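PDB 3K0Z: putative polyketide cyclase from Bacillus cereus, which is of unknown function but has a SnoaL-like domain of the NTF2 clan, consistent with polyketide cyclase activity, and is probably a lipoprotein. Local coordinates for residues A[29-32]-A[33-37]; A[81-84]-A[85-89]; A[42-45]-A[46-49]. All coordinates share one frame; numbering follows the deposited sequence.

Contact 1. Residues A[29-32]-A[33-37]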
loop_
_atom_site.group_PDB
_atom_site.type_symbol
_atom_site.label_atom_id
_atom_site.label_comp_id
_atom_site.label_asym_id
_atom_site.label_seq_id
_atom_site.Cartn_x
_atom_site.Cartn_y
_atom_site.Cartn_z
ATOM N N SER A 29 -12.660 -12.887 -16.089
ATOM C CA SER A 29 -12.668 -13.030 -17.534
ATOM C C SER A 29 -11.615 -12.099 -18.125
ATOM O O SER A 29 -11.196 -11.106 -17.500
ATOM C CB SER A 29 -14.033 -12.642 -18.115
ATOM O OG SER A 29 -14.125 -11.216 -18.138
ATOM N N GLN A 30 -11.186 -12.404 -19.337
ATOM C CA GLN A 30 -10.273 -11.504 -20.027
ATOM C C GLN A 30 -10.749 -10.081 -20.032
ATOM O O GLN A 30 -9.957 -9.178 -19.833
ATOM C CB GLN A 30 -10.114 -11.894 -21.488
ATOM C CG GLN A 30 -9.103 -12.881 -21.710
ATOM C CD GLN A 30 -7.739 -12.333 -21.413
ATOM O OE1 GLN A 30 -7.048 -12.820 -20.504
ATOM N NE2 GLN A 30 -7.347 -11.289 -22.158
ATOM N N LYS A 31 -12.020 -9.882 -20.351
ATOM C CA LYS A 31 -12.586 -8.551 -20.398
ATOM C C LYS A 31 -12.555 -7.919 -19.017
ATOM O O LYS A 31 -12.169 -6.760 -18.895
ATOM C CB LYS A 31 -14.013 -8.565 -20.949
ATOM C CG LYS A 31 -14.744 -7.248 -20.669
ATOM C CD LYS A 31 -15.940 -7.025 -21.477
ATOM C CE LYS A 31 -16.386 -5.578 -21.424
ATOM N NZ LYS A 31 -16.756 -5.131 -20.040
ATOM N N GLU A 32 -12.933 -8.653 -17.971
ATOM C CA GLU A 32 -12.906 -8.040 -16.605
ATOM C C GLU A 32 -11.497 -7.661 -16.192
ATOM O O GLU A 32 -11.242 -6.573 -15.655
ATOM C CB GLU A 32 -13.477 -8.990 -15.542
ATOM C CG GLU A 32 -14.925 -9.358 -15.766
ATOM C CD GLU A 32 -15.407 -10.499 -14.866
ATOM O OE1 GLU A 32 -14.810 -11.624 -14.858
ATOM O OE2 GLU A 32 -16.422 -10.247 -14.177
ATOM N N ALA A 33 -10.551 -8.552 -16.417
ATOM C CA ALA A 33 -9.157 -8.251 -16.056
ATOM C C ALA A 33 -8.608 -7.043 -16.842
ATOM O O ALA A 33 -7.912 -6.190 -16.284
ATOM C CB ALA A 33 -8.250 -9.486 -16.278
ATOM N N THR A 34 -8.939 -6.974 -18.117
ATOM C CA THR A 34 -8.424 -5.910 -18.996
ATOM C C THR A 34 -8.977 -4.558 -18.584
ATOM O O THR A 34 -8.251 -3.574 -18.557
ATOM C CB THR A 34 -8.802 -6.204 -20.454
ATOM O OG1 THR A 34 -8.221 -7.444 -20.858
ATOM C CG2 THR A 34 -8.324 -5.130 -21.398
ATOM N N GLU A 35 -10.269 -4.492 -18.262
ATOM C CA GLU A 35 -10.799 -3.185 -17.912
ATOM C C GLU A 35 -10.258 -2.653 -16.545
ATOM O O GLU A 35 -10.106 -1.451 -16.341
ATOM C CB GLU A 35 -12.317 -3.187 -18.022
ATOM C CG GLU A 35 -13.002 -3.915 -16.914
ATOM C CD GLU A 35 -14.453 -4.285 -17.227
ATOM O OE1 GLU A 35 -14.946 -3.945 -18.323
ATOM O OE2 GLU A 35 -15.099 -4.925 -16.342
HETATM N N MSE A 36 -9.933 -3.544 -15.633
HETATM C CA MSE A 36 -9.310 -3.157 -14.373
HETATM C C MSE A 36 -7.870 -2.703 -14.588
HETATM O O MSE A 36 -7.441 -1.677 -14.024
HETATM C CB MSE A 36 -9.403 -4.327 -13.388
HETATM C CG MSE A 36 -10.803 -4.565 -12.954
HETATM SE SE MSE A 36 -11.000 -6.230 -11.991
HETATM C CE MSE A 36 -10.554 -5.588 -10.152
ATOM N N VAL A 37 -7.108 -3.427 -15.400
ATOM C CA VAL A 37 -5.705 -3.041 -15.669
ATOM C C VAL A 37 -5.675 -1.699 -16.418
ATOM O O VAL A 37 -4.897 -0.815 -16.081
ATOM C CB VAL A 37 -4.938 -4.143 -16.444
ATOM C CG1 VAL A 37 -3.646 -3.622 -16.970
ATOM C CG2 VAL A 37 -4.701 -5.360 -15.531
#
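The flat carboxylate of Glu35 is met by Lys31 one turn earlier: Lys31 NZ reaches Glu35 OE1 at 2.8 Å in a salt bridge, coming to the syn side of that oxygen but 25° out of the carboxylate plane. The other oxygen, OE2, turns back toward Glu32, with CA of Glu32 as its nearest neighbour there. Glu35 CG stands between its own backbone N and carbonyl carbon (chi1 74°), which swings the chain back over the preceding turn and sets CG 3.4 Å from Glu32 O. The second flat group, the carboxylate of Glu32, serves the helix end instead. Glu32 OE1 accepts Ser29 N through the anti lone pair at 2.8 Å, while Ser29 OG accepts Glu32 N, also at 2.8 Å and nearly straight. Gln30 O accepts two donors, Thr34 N at 3.0 Å and Thr34 OG1 at 2.7 Å, which arrive from opposite faces of its carbonyl plane. The hydroxyl can do this because OG1 lies beside the backbone N, anti to the carbonyl carbon (chi1 -61°). On the buried side, Ala33 packs on Ile24 and Val10, and Met36, a selenomethionine, on Val102. Paired serine and glutamate side chains, each accepting the other's backbone N-H, satisfy amides at the first turn of helix 30-49: this is the capping box, with Ser29 as N-cap.

Contact 2. Residues A[81-84]-A[85-89]; sequences FAAQ and NFRKI
Phe81 opens the segment by laying its ring beside the side chain of Asn85, one turn on. Both have CG anti to the backbone N (Asn85 chi1 -176°), and the two groups run the same way with ring and amide planes only 19° apart. Asn85 CB sits over one ring face, 4.2 Å from the centroid of the Phe81 ring, in a CH-pi contact. The ring thus flanks an amide whose ND2 is hydrogen-bonded to a bound buffer-type molecule, 2-[N-cyclohexylamino]ethane sulfonic acid. Ala82 contributes its carbonyl, which takes the backbone N-H of Phe86. The carbonyl of Ala83 is taken by a side chain: Arg87 NH1 reaches Ala83 O at 3.0 Å. Ala83 O lies in the guanidinium plane, whereas NH1 comes in from the side of the carbonyl (C=O...N angle 111°), tilted from its plane. The aliphatic part of Arg87 folds over the same oxygen, with CD at 3.5 Å from Ala83 O. Gln84 O receives a weak bond from Lys88 N and is brushed by Lys88 CG, while Gln84 NE2 turns back to Lys80 O. Along helix 76-87, Ala82 and Ala83 rest on Trp47 and Phe46 of helix 30-49, and Phe86 and Arg87 on Ile93 of strand 93-103.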
loop_
_atom_site.group_PDB
_atom_site.type_symbol
_atom_site.label_atom_id
_atom_site.label_comp_id
_atom_site.label_asym_id
_atom_site.label_seq_id
_atom_site.Cartn_x
_atom_site.Cartn_y
_atom_site.Cartn_z
ATOM N N PHE A 81 -6.244 19.270 -8.653
ATOM C CA PHE A 81 -5.472 20.108 -7.735
ATOM C C PHE A 81 -4.093 19.532 -7.471
ATOM O O PHE A 81 -3.098 20.223 -7.613
ATOM C CB PHE A 81 -6.206 20.310 -6.416
ATOM C CG PHE A 81 -5.410 21.103 -5.408
ATOM C CD1 PHE A 81 -5.371 22.477 -5.481
ATOM C CD2 PHE A 81 -4.678 20.469 -4.405
ATOM C CE1 PHE A 81 -4.613 23.219 -4.564
ATOM C CE2 PHE A 81 -3.918 21.210 -3.499
ATOM C CZ PHE A 81 -3.878 22.581 -3.601
ATOM N N ALA A 82 -4.044 18.255 -7.119
ATOM C CA ALA A 82 -2.819 17.567 -6.737
ATOM C C ALA A 82 -1.761 17.519 -7.845
ATOM O O ALA A 82 -0.553 17.724 -7.579
ATOM C CB ALA A 82 -3.165 16.100 -6.217
ATOM N N ALA A 83 -2.197 17.231 -9.058
ATOM C CA ALA A 83 -1.304 17.157 -10.212
ATOM C C ALA A 83 -0.618 18.516 -10.456
ATOM O O ALA A 83 0.584 18.581 -10.668
ATOM C CB ALA A 83 -2.075 16.722 -11.450
ATOM N N GLN A 84 -1.391 19.596 -10.415
ATOM C CA GLN A 84 -0.858 20.933 -10.644
ATOM C C GLN A 84 -0.009 21.403 -9.479
ATOM O O GLN A 84 1.042 22.011 -9.695
ATOM C CB GLN A 84 -1.996 21.935 -10.842
ATOM C CG GLN A 84 -2.824 21.695 -12.056
ATOM C CD GLN A 84 -3.974 22.670 -12.150
ATOM O OE1 GLN A 84 -3.780 23.805 -12.536
ATOM N NE2 GLN A 84 -5.174 22.227 -11.753
ATOM N N ASN A 85 -0.467 21.094 -8.246
ATOM C CA ASN A 85 0.180 21.563 -7.033
ATOM C C ASN A 85 1.576 20.928 -6.935
ATOM O O ASN A 85 2.548 21.610 -6.697
ATOM C CB ASN A 85 -0.698 21.219 -5.816
ATOM C CG ASN A 85 -0.144 21.750 -4.494
ATOM O OD1 ASN A 85 0.073 22.949 -4.331
ATOM N ND2 ASN A 85 0.074 20.843 -3.538
ATOM N N PHE A 86 1.670 19.626 -7.177
ATOM C CA PHE A 86 2.952 18.955 -7.138
ATOM C C PHE A 86 3.986 19.571 -8.114
ATOM O O PHE A 86 5.137 19.815 -7.745
ATOM C CB PHE A 86 2.761 17.474 -7.432
ATOM C CG PHE A 86 3.939 16.648 -7.039
ATOM C CD1 PHE A 86 4.985 16.434 -7.920
ATOM C CD2 PHE A 86 4.022 16.130 -5.772
ATOM C CE1 PHE A 86 6.087 15.672 -7.536
ATOM C CE2 PHE A 86 5.092 15.364 -5.400
ATOM C CZ PHE A 86 6.123 15.127 -6.285
ATOM N N ARG A 87 3.568 19.863 -9.333
ATOM C CA ARG A 87 4.471 20.402 -10.365
ATOM C C ARG A 87 4.986 21.806 -10.118
ATOM O O ARG A 87 5.970 22.212 -10.714
ATOM C CB ARG A 87 3.808 20.300 -11.721
ATOM C CG ARG A 87 3.858 18.890 -12.273
ATOM C CD ARG A 87 2.749 18.571 -13.394
ATOM N NE ARG A 87 2.921 17.167 -13.827
ATOM C CZ ARG A 87 2.391 16.100 -13.248
ATOM N NH1 ARG A 87 1.532 16.197 -12.232
ATOM N NH2 ARG A 87 2.684 14.909 -13.744
ATOM N N LYS A 88 4.359 22.537 -9.203
ATOM C CA LYS A 88 4.875 23.824 -8.788
ATOM C C LYS A 88 6.232 23.737 -8.031
ATOM O O LYS A 88 7.011 24.695 -8.048
ATOM C CB LYS A 88 3.817 24.522 -7.920
ATOM C CG LYS A 88 2.530 24.844 -8.706
ATOM C CD LYS A 88 1.520 25.603 -7.846
ATOM C CE LYS A 88 0.129 25.671 -8.505
ATOM N NZ LYS A 88 -0.854 26.332 -7.555
ATOM N N ILE A 89 6.473 22.620 -7.345
ATOM C CA ILE A 89 7.720 22.362 -6.631
ATOM C C ILE A 89 8.639 21.372 -7.365
ATOM O O ILE A 89 9.850 21.571 -7.377
ATOM C CB ILE A 89 7.494 21.765 -5.230
ATOM C CG1 ILE A 89 6.406 22.508 -4.455
ATOM C CG2 ILE A 89 8.823 21.869 -4.406
ATOM C CD1 ILE A 89 6.812 23.961 -4.112
#

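Contact 3. Residues A[42-45]-A[46-49]; sequences RFYA and FWDT
Trp47 closes an aromatic cluster with Phe43 and Tyr44 along helix 30-49, within the SnoaL-like, NTF2-clan domain. Its CB lies near the carbonyls of Phe43 and Tyr44. Placed anti to its own carbonyl carbon (chi1 -68°), CG directs the indole back along the helix. Trp47 CD1 meets two residues: it is 3.2 Å from Phe43 O and 3.7 Å from Tyr44 CD1, with Tyr44 CE1 nearly as close. Trp47 NE1 points onto the face of Phe43, 3.3 Å above the ring plane and offset toward the rim. The Phe43 ring and the Trp47 five-membered ring thus make a T-shaped pair, steeply inclined to each other. CE2 still touches Phe43 CZ, and one indole face is covered by CD2 of Phe46. Farther out, the indole packs on Leu79 and Ala82 of helix 76-87. Phe43 and Tyr44 also meet Leu130 of strand 120-133, and Tyr44 OH is hydrogen-bonded to Asp128. The last turn is held at the carbonyl of Ala45, which accepts both Thr49 donors from opposite faces of its plane: the backbone N at 2.8 Å, and OG1, standing above that plane, at 2.7 Å from Ala45 O.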
loop_
_atom_site.group_PDB
_atom_site.type_symbol
_atom_site.label_atom_id
_atom_site.label_comp_id
_atom_site.label_asym_id
_atom_site.label_seq_id
_atom_site.Cartn_x
_atom_site.Cartn_y
_atom_site.Cartn_z
ATOM N N ARG A 42 -4.618 4.193 -16.923
ATOM C CA ARG A 42 -5.079 5.564 -17.165
ATOM C C ARG A 42 -4.900 6.403 -15.932
ATOM O O ARG A 42 -4.601 7.560 -16.033
ATOM C CB ARG A 42 -6.551 5.620 -17.567
ATOM C CG ARG A 42 -6.849 5.072 -18.944
ATOM C CD ARG A 42 -8.276 5.346 -19.393
ATOM N NE ARG A 42 -8.592 4.673 -20.666
ATOM C CZ ARG A 42 -9.126 3.447 -20.778
ATOM N NH1 ARG A 42 -9.485 2.723 -19.723
ATOM N NH2 ARG A 42 -9.358 2.953 -21.981
ATOM N N PHE A 43 -5.142 5.829 -14.765
ATOM C CA PHE A 43 -4.980 6.524 -13.520
ATOM C C PHE A 43 -3.508 6.915 -13.343
ATOM O O PHE A 43 -3.217 8.073 -13.007
ATOM C CB PHE A 43 -5.475 5.659 -12.335
ATOM C CG PHE A 43 -5.699 6.430 -11.041
ATOM C CD1 PHE A 43 -6.589 7.502 -10.983
ATOM C CD2 PHE A 43 -5.094 6.016 -9.858
ATOM C CE1 PHE A 43 -6.804 8.182 -9.772
ATOM C CE2 PHE A 43 -5.368 6.675 -8.645
ATOM C CZ PHE A 43 -6.206 7.744 -8.619
ATOM N N TYR A 44 -2.572 5.995 -13.578
ATOM C CA TYR A 44 -1.147 6.379 -13.451
ATOM C C TYR A 44 -0.628 7.205 -14.650
ATOM O O TYR A 44 0.314 7.978 -14.468
ATOM C CB TYR A 44 -0.237 5.219 -12.993
ATOM C CG TYR A 44 -0.810 4.725 -11.688
ATOM C CD1 TYR A 44 -0.751 5.517 -10.547
ATOM C CD2 TYR A 44 -1.535 3.551 -11.634
ATOM C CE1 TYR A 44 -1.410 5.165 -9.367
ATOM C CE2 TYR A 44 -2.163 3.158 -10.440
ATOM C CZ TYR A 44 -2.091 3.978 -9.322
ATOM O OH TYR A 44 -2.736 3.615 -8.180
ATOM N N ALA A 45 -1.243 7.089 -15.827
ATOM C CA ALA A 45 -0.987 8.060 -16.928
ATOM C C ALA A 45 -1.338 9.488 -16.481
ATOM O O ALA A 45 -0.614 10.425 -16.773
ATOM C CB ALA A 45 -1.739 7.698 -18.216
ATOM N N PHE A 46 -2.456 9.641 -15.776
ATOM C CA PHE A 46 -2.836 10.936 -15.298
ATOM C C PHE A 46 -1.791 11.438 -14.297
ATOM O O PHE A 46 -1.303 12.558 -14.405
ATOM C CB PHE A 46 -4.213 10.917 -14.658
ATOM C CG PHE A 46 -4.516 12.192 -13.966
ATOM C CD1 PHE A 46 -4.720 13.355 -14.703
ATOM C CD2 PHE A 46 -4.502 12.265 -12.590
ATOM C CE1 PHE A 46 -4.951 14.575 -14.056
ATOM C CE2 PHE A 46 -4.740 13.461 -11.933
ATOM C CZ PHE A 46 -4.953 14.618 -12.658
ATOM N N TRP A 47 -1.431 10.618 -13.318
ATOM C CA TRP A 47 -0.409 11.069 -12.367
ATOM C C TRP A 47 0.914 11.355 -13.061
ATOM O O TRP A 47 1.640 12.257 -12.627
ATOM C CB TRP A 47 -0.216 10.080 -11.249
ATOM C CG TRP A 47 -1.426 9.974 -10.325
ATOM C CD1 TRP A 47 -2.176 8.865 -10.090
ATOM C CD2 TRP A 47 -2.019 11.037 -9.530
ATOM N NE1 TRP A 47 -3.181 9.156 -9.197
ATOM C CE2 TRP A 47 -3.121 10.485 -8.857
ATOM C CE3 TRP A 47 -1.707 12.388 -9.322
ATOM C CZ2 TRP A 47 -3.909 11.227 -7.960
ATOM C CZ3 TRP A 47 -2.510 13.149 -8.449
ATOM C CH2 TRP A 47 -3.605 12.555 -7.789
ATOM N N ASP A 48 1.239 10.617 -14.129
ATOM C CA ASP A 48 2.496 10.876 -14.834
ATOM C C ASP A 48 2.444 12.157 -15.671
ATOM O O ASP A 48 3.448 12.849 -15.788
ATOM C CB ASP A 48 2.834 9.678 -15.691
ATOM C CG ASP A 48 4.227 9.763 -16.337
ATOM O OD1 ASP A 48 5.240 10.026 -15.661
ATOM O OD2 ASP A 48 4.297 9.575 -17.544
ATOM N N THR A 49 1.275 12.469 -16.239
ATOM C CA THR A 49 1.128 13.553 -17.214
ATOM C C THR A 49 0.347 14.797 -16.788
ATOM O O THR A 49 0.593 15.897 -17.317
ATOM C CB THR A 49 0.470 13.016 -18.497
ATOM O OG1 THR A 49 -0.900 12.684 -18.233
ATOM C CG2 THR A 49 1.212 11.775 -18.955
#

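In the fold
Helix 30-49 carries both contact 1, at its N-terminal end, and contact 3, at its C-terminal end; their centres are 19 Å apart and their nearest atoms about 5 Å. Contact 2, on helix 76-87, lies across the chain's centre from contact 1, about 31 Å between centres, but touches contact 3. There Arg87 NH2 probably bonds Trp47 O at 3.1 Å, so one guanidinium joins the two helices, with NH1 serving its own helix. Ala82 CB packs against Trp47 CZ3 at 3.8 Å. The bound sulfonic acid, probably from the crystallisation liquor, meets Asn85 of contact 2 and does not by itself define an active site.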